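Local coordinates for protein tryptophan halogenase (Shewanella frigidimarina, PDB 2PYX) that probably acts as a flavin-dependent halogenase that uses FAD to halogenate tryptophan or a similar substrate, at residues V58-L70 / P359-T371. Numbering follows the deposited sequence. Where two conformers were deposited one is given.
Sequences VGEGTWPSMRSTL and PLEASALALIEWT
Glu-369 is gripped by Ser-65 and Thr-69 where helix 363-371 meets the strand-loop-helix segment 58-70 in the flavin-dependent halogenase fold, beside the predicted active-site Lys-89. Its carboxylate lies between the two hydroxyls: Ser-65 OG donates to Glu-369 OE2 at 2.6 Å from the syn side, 30° out of the carboxylate plane, and Thr-69 OG1 donates to Glu-369 OE1 at 2.5 Å on the anti lone pair. With CG anti to its own carbonyl carbon and an extended chain beyond, the Glu-369 side chain carries the carboxylate across to both. The methyl CE of selenomethionine Met-66 adds apolar packing, 4.0 Å from Leu-365 CB, and Leu-365 CD1 packs 3.9 Å from Thr-62 CG2. Toward strand 60-61 bridging waters replace such direct polar bonds: one accepts from Leu-365 N and lies within 2.8 Å of Glu-60 OE2 and Gly-61 O, and a second links Ala-362 O with Ala-366 N. Glu-361, a predicted tryptophan-binding residue, bonds His-411 NE2 and His-111 ND1 through OE2. In the conformer described, Trp-63 NE1 donates to Glu-361 O at 2.7 Å, nearly straight at 166°, with the oxygen 1° from the ring plane.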
loop_
_atom_site.group_PDB
_atom_site.type_symbol
_atom_site.label_atom_id
_atom_site.label_comp_id
_atom_site.label_asym_id
_atom_site.label_seq_id
_atom_site.Cartn_x
_atom_site.Cartn_y
_atom_site.Cartn_z
ATOM N N VAL A 58 -4.507 -7.700 11.839
ATOM C CA VAL A 58 -5.726 -7.039 12.343
ATOM C C VAL A 58 -6.368 -6.083 11.324
ATOM O O VAL A 58 -7.177 -5.239 11.695
ATOM C CB VAL A 58 -5.466 -6.284 13.681
ATOM C CG1 VAL A 58 -4.969 -7.264 14.737
ATOM C CG2 VAL A 58 -4.452 -5.120 13.531
ATOM N N GLY A 59 -6.046 -6.246 10.041
ATOM C CA GLY A 59 -6.645 -5.448 8.973
ATOM C C GLY A 59 -5.528 -4.711 8.240
ATOM O O GLY A 59 -4.574 -4.247 8.866
ATOM N N GLU A 60 -5.690 -4.586 6.919
ATOM C CA GLU A 60 -4.687 -4.007 6.056
ATOM C C GLU A 60 -5.373 -3.155 5.012
ATOM O O GLU A 60 -6.524 -3.436 4.661
ATOM C CB GLU A 60 -3.913 -5.122 5.355
ATOM C CG GLU A 60 -2.675 -4.622 4.680
ATOM C CD GLU A 60 -1.706 -5.737 4.313
ATOM O OE1 GLU A 60 -2.023 -6.898 4.610
ATOM O OE2 GLU A 60 -0.627 -5.434 3.748
ATOM N N GLY A 61 -4.700 -2.088 4.577
ATOM C CA GLY A 61 -5.183 -1.226 3.519
ATOM C C GLY A 61 -4.517 -1.473 2.169
ATOM O O GLY A 61 -3.382 -1.974 2.060
ATOM N N THR A 62 -5.222 -1.042 1.126
ATOM C CA THR A 62 -4.738 -1.115 -0.249
ATOM C C THR A 62 -4.799 0.231 -0.927
ATOM O O THR A 62 -5.324 1.202 -0.391
ATOM C CB THR A 62 -5.539 -2.112 -1.105
ATOM O OG1 THR A 62 -6.686 -1.484 -1.678
ATOM C CG2 THR A 62 -5.970 -3.289 -0.324
ATOM N N TRP A 63 -4.225 0.261 -2.123
ATOM C CA TRP A 63 -4.327 1.401 -3.034
ATOM C C TRP A 63 -5.426 1.045 -4.054
ATOM O O TRP A 63 -5.899 -0.090 -4.110
ATOM C CB TRP A 63 -2.947 1.764 -3.681
ATOM C CG TRP A 63 -2.104 2.624 -2.756
ATOM C CD1 TRP A 63 -1.514 2.225 -1.586
ATOM C CD2 TRP A 63 -1.815 4.029 -2.887
ATOM N NE1 TRP A 63 -0.867 3.286 -0.998
ATOM C CE2 TRP A 63 -1.029 4.400 -1.774
ATOM C CE3 TRP A 63 -2.124 5.001 -3.837
ATOM C CZ2 TRP A 63 -0.603 5.706 -1.569
ATOM C CZ3 TRP A 63 -1.667 6.273 -3.653
ATOM C CH2 TRP A 63 -0.916 6.623 -2.544
ATOM N N PRO A 64 -5.816 2.023 -4.865
ATOM C CA PRO A 64 -6.814 1.740 -5.885
ATOM C C PRO A 64 -6.410 0.716 -6.922
ATOM O O PRO A 64 -7.288 0.157 -7.574
ATOM C CB PRO A 64 -7.032 3.100 -6.534
ATOM C CG PRO A 64 -6.669 4.113 -5.477
ATOM C CD PRO A 64 -5.507 3.462 -4.758
ATOM N N SER A 65 -5.112 0.473 -7.060
ATOM C CA SER A 65 -4.603 -0.587 -7.920
ATOM C C SER A 65 -5.262 -1.940 -7.638
ATOM O O SER A 65 -5.420 -2.766 -8.556
ATOM C CB SER A 65 -3.097 -0.696 -7.735
ATOM O OG SER A 65 -2.772 -0.795 -6.355
HETATM N N MSE A 66 -5.705 -2.154 -6.396
HETATM C CA MSE A 66 -6.247 -3.443 -6.011
HETATM C C MSE A 66 -7.531 -3.738 -6.771
HETATM O O MSE A 66 -7.839 -4.897 -7.038
HETATM C CB MSE A 66 -6.493 -3.503 -4.519
HETATM C CG MSE A 66 -6.844 -4.894 -4.016
HETATM SE SE MSE A 66 -5.553 -6.312 -4.424
HETATM C CE MSE A 66 -4.214 -5.820 -3.135
ATOM N N ARG A 67 -8.269 -2.697 -7.143
ATOM C CA ARG A 67 -9.451 -2.927 -7.998
ATOM C C ARG A 67 -9.060 -3.618 -9.304
ATOM O O ARG A 67 -9.727 -4.584 -9.748
ATOM C CB ARG A 67 -10.193 -1.615 -8.287
ATOM C CG ARG A 67 -10.780 -0.900 -7.083
ATOM C CD ARG A 67 -11.545 0.389 -7.457
ATOM N NE ARG A 67 -10.638 1.373 -8.019
ATOM C CZ ARG A 67 -10.401 1.553 -9.314
ATOM N NH1 ARG A 67 -11.075 0.872 -10.218
ATOM N NH2 ARG A 67 -9.500 2.443 -9.698
ATOM N N SER A 68 -7.954 -3.150 -9.888
ATOM C CA SER A 68 -7.445 -3.723 -11.131
ATOM C C SER A 68 -6.889 -5.124 -10.928
ATOM O O SER A 68 -7.163 -6.002 -11.713
ATOM C CB SER A 68 -6.403 -2.817 -11.776
ATOM O OG SER A 68 -5.861 -3.440 -12.919
ATOM N N THR A 69 -6.115 -5.313 -9.859
ATOM C CA THR A 69 -5.592 -6.644 -9.555
ATOM C C THR A 69 -6.715 -7.663 -9.408
ATOM O O THR A 69 -6.655 -8.762 -9.972
ATOM C CB THR A 69 -4.747 -6.549 -8.289
ATOM O OG1 THR A 69 -3.627 -5.740 -8.562
ATOM C CG2 THR A 69 -4.252 -7.878 -7.825
ATOM N N LEU A 70 -7.731 -7.313 -8.627
ATOM C CA LEU A 70 -8.865 -8.236 -8.417
ATOM C C LEU A 70 -9.573 -8.544 -9.742
ATOM O O LEU A 70 -9.899 -9.681 -10.068
ATOM C CB LEU A 70 -9.856 -7.610 -7.434
ATOM C CG LEU A 70 -9.412 -7.580 -5.971
ATOM C CD1 LEU A 70 -10.370 -6.698 -5.176
ATOM C CD2 LEU A 70 -9.300 -8.970 -5.363
ATOM N N PRO A 359 3.662 0.697 7.881
ATOM C CA PRO A 359 2.556 0.790 6.926
ATOM C C PRO A 359 2.021 2.195 6.677
ATOM O O PRO A 359 0.860 2.361 6.279
ATOM C CB PRO A 359 1.481 -0.083 7.583
ATOM C CG PRO A 359 1.758 0.040 9.009
ATOM C CD PRO A 359 3.232 0.107 9.167
ATOM N N LEU A 360 2.874 3.209 6.857
ATOM C CA LEU A 360 2.517 4.575 6.535
ATOM C C LEU A 360 2.389 4.604 5.021
ATOM O O LEU A 360 3.319 4.247 4.297
ATOM C CB LEU A 360 3.611 5.536 6.973
ATOM C CG LEU A 360 3.436 7.044 6.804
ATOM C CD1 LEU A 360 2.223 7.501 7.533
ATOM C CD2 LEU A 360 4.634 7.802 7.319
ATOM N N GLU A 361 1.251 5.046 4.557
ATOM C CA GLU A 361 0.889 5.078 3.146
ATOM C C GLU A 361 0.716 3.689 2.519
ATOM O O GLU A 361 0.630 3.595 1.277
ATOM C CB GLU A 361 1.817 5.953 2.305
ATOM C CG GLU A 361 1.779 7.410 2.721
ATOM C CD GLU A 361 0.513 8.136 2.312
ATOM O OE1 GLU A 361 -0.304 7.560 1.553
ATOM O OE2 GLU A 361 0.342 9.281 2.753
ATOM N N ALA A 362 0.659 2.632 3.328
ATOM C CA ALA A 362 0.221 1.321 2.869
ATOM C C ALA A 362 0.980 0.851 1.616
ATOM O O ALA A 362 0.391 0.529 0.579
ATOM C CB ALA A 362 -1.324 1.314 2.669
ATOM N N SER A 363 2.290 0.759 1.716
ATOM C CA SER A 363 3.091 0.356 0.574
ATOM C C SER A 363 3.115 -1.134 0.358
ATOM O O SER A 363 3.447 -1.592 -0.732
ATOM C CB SER A 363 4.523 0.903 0.674
ATOM O OG SER A 363 5.208 0.378 1.784
ATOM N N ALA A 364 2.725 -1.919 1.349
ATOM C CA ALA A 364 3.021 -3.368 1.290
ATOM C C ALA A 364 2.280 -4.096 0.165
ATOM O O ALA A 364 2.915 -4.779 -0.662
ATOM C CB ALA A 364 2.775 -4.034 2.615
ATOM N N LEU A 365 0.944 -4.006 0.148
ATOM C CA LEU A 365 0.210 -4.686 -0.953
ATOM C C LEU A 365 0.488 -4.023 -2.313
ATOM O O LEU A 365 0.541 -4.695 -3.343
ATOM C CB LEU A 365 -1.282 -4.749 -0.665
ATOM C CG LEU A 365 -1.664 -5.835 0.341
ATOM C CD1 LEU A 365 -3.112 -5.639 0.807
ATOM C CD2 LEU A 365 -1.480 -7.213 -0.265
ATOM N N ALA A 366 0.668 -2.706 -2.329
ATOM C CA ALA A 366 1.012 -2.000 -3.589
ATOM C C ALA A 366 2.281 -2.558 -4.215
ATOM O O ALA A 366 2.365 -2.707 -5.440
ATOM C CB ALA A 366 1.200 -0.527 -3.296
ATOM N N LEU A 367 3.296 -2.828 -3.398
ATOM C CA LEU A 367 4.565 -3.395 -3.914
ATOM C C LEU A 367 4.370 -4.838 -4.398
ATOM O O LEU A 367 4.968 -5.234 -5.400
ATOM C CB LEU A 367 5.655 -3.339 -2.865
ATOM C CG LEU A 367 6.262 -1.960 -2.617
ATOM C CD1 LEU A 367 7.047 -1.931 -1.293
ATOM C CD2 LEU A 367 7.140 -1.619 -3.832
ATOM N N ILE A 368 3.578 -5.631 -3.681
ATOM C CA ILE A 368 3.251 -6.964 -4.143
ATOM C C ILE A 368 2.604 -6.896 -5.549
ATOM O O ILE A 368 2.998 -7.610 -6.501
ATOM C CB ILE A 368 2.358 -7.699 -3.121
ATOM C CG1 ILE A 368 3.193 -8.125 -1.918
ATOM C CG2 ILE A 368 1.690 -8.894 -3.754
ATOM C CD1 ILE A 368 2.335 -8.488 -0.691
ATOM N N GLU A 369 1.590 -6.042 -5.690
ATOM C CA GLU A 369 0.894 -5.899 -6.974
ATOM C C GLU A 369 1.872 -5.433 -8.051
ATOM O O GLU A 369 1.812 -5.914 -9.161
ATOM C CB GLU A 369 -0.208 -4.862 -6.838
ATOM C CG GLU A 369 -1.380 -5.175 -5.931
ATOM C CD GLU A 369 -2.319 -3.977 -5.974
ATOM O OE1 GLU A 369 -3.138 -3.919 -6.889
ATOM O OE2 GLU A 369 -2.188 -3.062 -5.130
ATOM N N TRP A 370 2.718 -4.452 -7.742
ATOM C CA TRP A 370 3.650 -3.936 -8.734
ATOM C C TRP A 370 4.584 -5.059 -9.172
ATOM O O TRP A 370 4.801 -5.272 -10.353
ATOM C CB TRP A 370 4.477 -2.723 -8.212
ATOM C CG TRP A 370 5.536 -2.420 -9.186
ATOM C CD1 TRP A 370 5.381 -1.754 -10.392
ATOM C CD2 TRP A 370 6.900 -2.860 -9.154
ATOM N NE1 TRP A 370 6.563 -1.747 -11.077
ATOM C CE2 TRP A 370 7.520 -2.407 -10.349
ATOM C CE3 TRP A 370 7.678 -3.557 -8.233
ATOM C CZ2 TRP A 370 8.847 -2.699 -10.652
ATOM C CZ3 TRP A 370 9.004 -3.805 -8.530
ATOM C CH2 TRP A 370 9.575 -3.385 -9.738
ATOM N N THR A 371 5.166 -5.768 -8.212
ATOM C CA THR A 371 6.191 -6.714 -8.576
ATOM C C THR A 371 5.589 -7.883 -9.395
ATOM O O THR A 371 6.132 -8.315 -10.423
ATOM C CB THR A 371 6.944 -7.275 -7.355
ATOM O OG1 THR A 371 7.305 -6.230 -6.437
ATOM C CG2 THR A 371 8.207 -7.975 -7.832
HETATM O O HOH W 1 -0.816 -3.032 2.389
HETATM O O HOH W 2 -1.164 -1.400 -0.259
HETATM O O HOH W 3 -2.554 -1.967 -2.685
#